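Local coordinates for protein beta-L-arabinobiosidase (Bacteroides thetaiotaomicron, PDB 5MQR) that probably acts as a glycoside hydrolase with sialidase-like and beta-L-arabinobiosidase activities, as part of the breakdown of complex plant pectin by a gut bacterium, at residues V48-A59 with D397-Q408. Numbering follows the deposited sequence.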
# COMPACT_ATOMS: atom_id res chain seq x y z
N VAL A 48 13.00 -0.12 0.62
CA VAL A 48 11.72 0.42 1.03
C VAL A 48 11.71 1.94 0.80
O VAL A 48 12.77 2.56 0.67
CB VAL A 48 11.32 -0.00 2.45
CG1 VAL A 48 11.25 -1.53 2.54
CG2 VAL A 48 12.25 0.55 3.51
N VAL A 49 10.52 2.53 0.70
CA VAL A 49 10.38 3.98 0.43
C VAL A 49 10.92 4.80 1.60
O VAL A 49 10.61 4.53 2.78
CB VAL A 49 8.90 4.39 0.20
CG1 VAL A 49 8.74 5.90 0.12
CG2 VAL A 49 8.33 3.73 -1.06
N GLY A 50 11.72 5.80 1.27
CA GLY A 50 12.03 6.87 2.20
C GLY A 50 13.09 6.59 3.24
O GLY A 50 13.14 7.29 4.23
N VAL A 51 13.96 5.60 3.01
CA VAL A 51 15.01 5.27 3.96
C VAL A 51 16.07 6.35 3.90
O VAL A 51 16.58 6.66 2.82
CB VAL A 51 15.68 3.91 3.71
CG1 VAL A 51 16.70 3.60 4.80
CG2 VAL A 51 14.65 2.80 3.69
N HIS A 52 16.40 6.92 5.05
CA HIS A 52 17.53 7.86 5.13
C HIS A 52 18.70 7.21 5.88
O HIS A 52 18.57 6.85 7.06
CB HIS A 52 17.12 9.16 5.82
CG HIS A 52 16.04 9.89 5.10
ND1 HIS A 52 15.37 10.94 5.67
CD2 HIS A 52 15.48 9.70 3.89
CE1 HIS A 52 14.46 11.39 4.83
NE2 HIS A 52 14.52 10.66 3.73
N ASN A 53 19.81 7.05 5.18
CA ASN A 53 21.03 6.55 5.79
C ASN A 53 21.83 7.79 6.15
O ASN A 53 22.20 8.56 5.26
CB ASN A 53 21.86 5.70 4.81
CG ASN A 53 21.04 4.69 4.06
OD1 ASN A 53 21.11 4.61 2.83
ND2 ASN A 53 20.29 3.87 4.79
N ILE A 54 22.12 7.96 7.45
CA ILE A 54 22.79 9.13 7.99
C ILE A 54 24.07 8.71 8.72
O ILE A 54 24.01 7.96 9.71
CB ILE A 54 21.90 9.89 8.99
CG1 ILE A 54 20.56 10.26 8.35
CG2 ILE A 54 22.60 11.16 9.49
CD1 ILE A 54 20.64 11.16 7.12
N GLN A 55 25.22 9.19 8.25
CA GLN A 55 26.48 8.93 8.93
C GLN A 55 26.64 9.88 10.12
O GLN A 55 26.49 11.09 10.01
CB GLN A 55 27.65 9.07 7.97
CG GLN A 55 28.96 8.46 8.43
CD GLN A 55 30.06 8.65 7.41
OE1 GLN A 55 30.33 9.77 6.98
NE2 GLN A 55 30.67 7.56 6.98
N LEU A 56 26.96 9.29 11.26
CA LEU A 56 27.12 10.00 12.50
C LEU A 56 28.59 10.28 12.80
O LEU A 56 28.90 11.38 13.23
CB LEU A 56 26.52 9.17 13.64
CG LEU A 56 25.07 9.45 13.97
CD1 LEU A 56 24.20 9.24 12.74
CD2 LEU A 56 24.60 8.57 15.11
N VAL A 57 29.46 9.28 12.62
CA VAL A 57 30.89 9.40 12.90
C VAL A 57 31.73 8.90 11.72
O VAL A 57 31.55 7.77 11.26
CB VAL A 57 31.30 8.61 14.17
CG1 VAL A 57 32.76 8.84 14.47
CG2 VAL A 57 30.42 8.98 15.37
N ARG A 58 32.62 9.76 11.22
CA ARG A 58 33.52 9.44 10.13
C ARG A 58 34.93 9.41 10.68
O ARG A 58 35.50 10.46 10.98
CB ARG A 58 33.43 10.48 9.00
CG ARG A 58 34.26 10.16 7.76
CD ARG A 58 34.30 11.32 6.77
NE ARG A 58 34.97 10.86 5.54
CZ ARG A 58 36.29 10.69 5.41
NH1 ARG A 58 37.11 11.01 6.41
NH2 ARG A 58 36.80 10.22 4.26
N ALA A 59 35.48 8.21 10.81
CA ALA A 59 36.82 8.03 11.40
C ALA A 59 37.88 8.81 10.64
O ALA A 59 37.86 8.82 9.40
CB ALA A 59 37.20 6.56 11.45
N ASP A 397 33.11 3.51 10.61
CA ASP A 397 32.23 4.66 10.62
C ASP A 397 30.90 4.27 11.29
O ASP A 397 30.41 3.17 11.08
CB ASP A 397 31.97 5.13 9.17
CG ASP A 397 33.23 5.56 8.46
OD1 ASP A 397 34.09 6.14 9.15
OD2 ASP A 397 33.38 5.34 7.23
N MSE A 398 30.33 5.19 12.09
CA MSE A 398 29.06 4.96 12.79
C MSE A 398 27.95 5.60 12.00
O MSE A 398 28.07 6.76 11.53
CB MSE A 398 29.10 5.45 14.23
CG MSE A 398 30.28 4.96 15.06
SE MSE A 398 30.50 3.03 14.91
CE MSE A 398 28.80 2.50 15.73
N TRP A 399 26.87 4.84 11.83
CA TRP A 399 25.72 5.25 11.04
C TRP A 399 24.40 5.03 11.81
O TRP A 399 24.33 4.25 12.78
CB TRP A 399 25.63 4.42 9.76
CG TRP A 399 26.62 4.74 8.73
CD1 TRP A 399 27.93 4.38 8.71
CD2 TRP A 399 26.38 5.45 7.52
NE1 TRP A 399 28.52 4.81 7.56
CE2 TRP A 399 27.61 5.49 6.81
CE3 TRP A 399 25.26 6.06 6.96
CZ2 TRP A 399 27.75 6.13 5.59
CZ3 TRP A 399 25.39 6.71 5.73
CH2 TRP A 399 26.63 6.74 5.06
N ILE A 400 23.36 5.70 11.34
CA ILE A 400 21.98 5.40 11.72
C ILE A 400 21.11 5.39 10.44
O ILE A 400 21.43 6.05 9.48
CB ILE A 400 21.46 6.37 12.82
CG1 ILE A 400 20.36 5.72 13.67
CG2 ILE A 400 20.98 7.72 12.23
CD1 ILE A 400 20.00 6.49 14.95
N SER A 401 20.04 4.61 10.44
CA SER A 401 19.07 4.66 9.35
C SER A 401 17.69 4.87 9.93
O SER A 401 17.32 4.25 10.92
CB SER A 401 19.09 3.41 8.47
OG SER A 401 20.10 3.50 7.47
N ARG A 402 16.95 5.77 9.29
CA ARG A 402 15.55 5.97 9.58
C ARG A 402 14.74 5.27 8.49
O ARG A 402 14.94 5.52 7.31
CB ARG A 402 15.24 7.45 9.58
CG ARG A 402 13.78 7.77 9.81
CD ARG A 402 13.51 9.12 9.20
NE ARG A 402 12.23 9.66 9.59
CZ ARG A 402 11.68 10.75 9.08
NH1 ARG A 402 12.27 11.44 8.10
NH2 ARG A 402 10.49 11.14 9.54
N ILE A 403 13.81 4.43 8.90
CA ILE A 403 12.93 3.70 7.98
C ILE A 403 11.48 4.11 8.29
O ILE A 403 11.00 3.87 9.40
CB ILE A 403 13.12 2.19 8.14
CG1 ILE A 403 14.58 1.84 7.80
CG2 ILE A 403 12.14 1.43 7.26
CD1 ILE A 403 15.13 0.68 8.59
N PRO A 404 10.80 4.78 7.33
CA PRO A 404 9.41 5.21 7.60
C PRO A 404 8.45 4.06 7.86
O PRO A 404 8.58 3.02 7.24
CB PRO A 404 9.01 5.99 6.34
CG PRO A 404 10.33 6.51 5.83
CD PRO A 404 11.30 5.38 6.08
N VAL A 405 7.55 4.28 8.81
CA VAL A 405 6.54 3.32 9.25
C VAL A 405 5.18 4.02 9.11
O VAL A 405 5.05 5.21 9.45
CB VAL A 405 6.80 2.90 10.70
CG1 VAL A 405 5.71 1.99 11.24
CG2 VAL A 405 8.15 2.20 10.79
N PRO A 406 4.17 3.34 8.56
CA PRO A 406 4.26 1.96 8.04
C PRO A 406 5.25 1.79 6.89
O PRO A 406 5.40 2.69 6.07
CB PRO A 406 2.82 1.64 7.56
CG PRO A 406 2.01 2.89 7.73
CD PRO A 406 2.82 3.94 8.43
N VAL A 407 5.91 0.64 6.84
CA VAL A 407 6.98 0.41 5.87
C VAL A 407 6.37 0.15 4.50
O VAL A 407 5.64 -0.78 4.35
CB VAL A 407 7.89 -0.75 6.30
CG1 VAL A 407 9.05 -0.92 5.30
CG2 VAL A 407 8.41 -0.54 7.73
N GLN A 408 6.65 1.00 3.53
CA GLN A 408 6.10 0.90 2.17
C GLN A 408 7.18 0.32 1.25
O GLN A 408 8.28 0.81 1.27
CB GLN A 408 5.75 2.29 1.62
CG GLN A 408 4.31 2.76 1.64
CD GLN A 408 4.20 4.15 1.03
OE1 GLN A 408 4.58 5.15 1.67
NE2 GLN A 408 3.76 4.23 -0.22
O HOH W 1 8.60 3.07 4.26
O HOH W 2 30.92 4.62 6.10
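H52 and R402 open an antiparallel pairing of strands 52-57 and 397-403, whose short axes run at 146° and approach to 4.4 Å, within a mixed sheet where 431-435 flanks 52-57. Paired N-H...O bonds join H52 with R402 and I54 with I400; at the far end L56 and V57 both face M398 in a classic beta bulge, their amides gripping M398 O from the same face of its carbonyl plane. On the face bearing N53, Q55, W399 and S401, Q55 CB stands over the centre of one face of the six-membered ring of W399, 3.6 Å from its centroid, a CH-pi contact. With CG anti to the backbone N (chi1 -164°), the extended Q55 chain continues over this ring, and its OE1 bonds V437 N. A water accepts from W399 NE1 and donates to D397 OD2, which also salt-bridges R359. Replacing W399 with an alanine would probably uncover the aliphatic stem of Q55 and leave this water without its indole donor. N53 ND2 donates to S401 OG at 2.7 Å, in the amide plane. On the opposite face from W399, I400 CG2 meets L56 CD1 at 3.6 Å. Paired backbone bonds thus combine with apolar cover, while the buried N53 amide N-H, Q55 amide oxygen and indole N-H each have a polar partner.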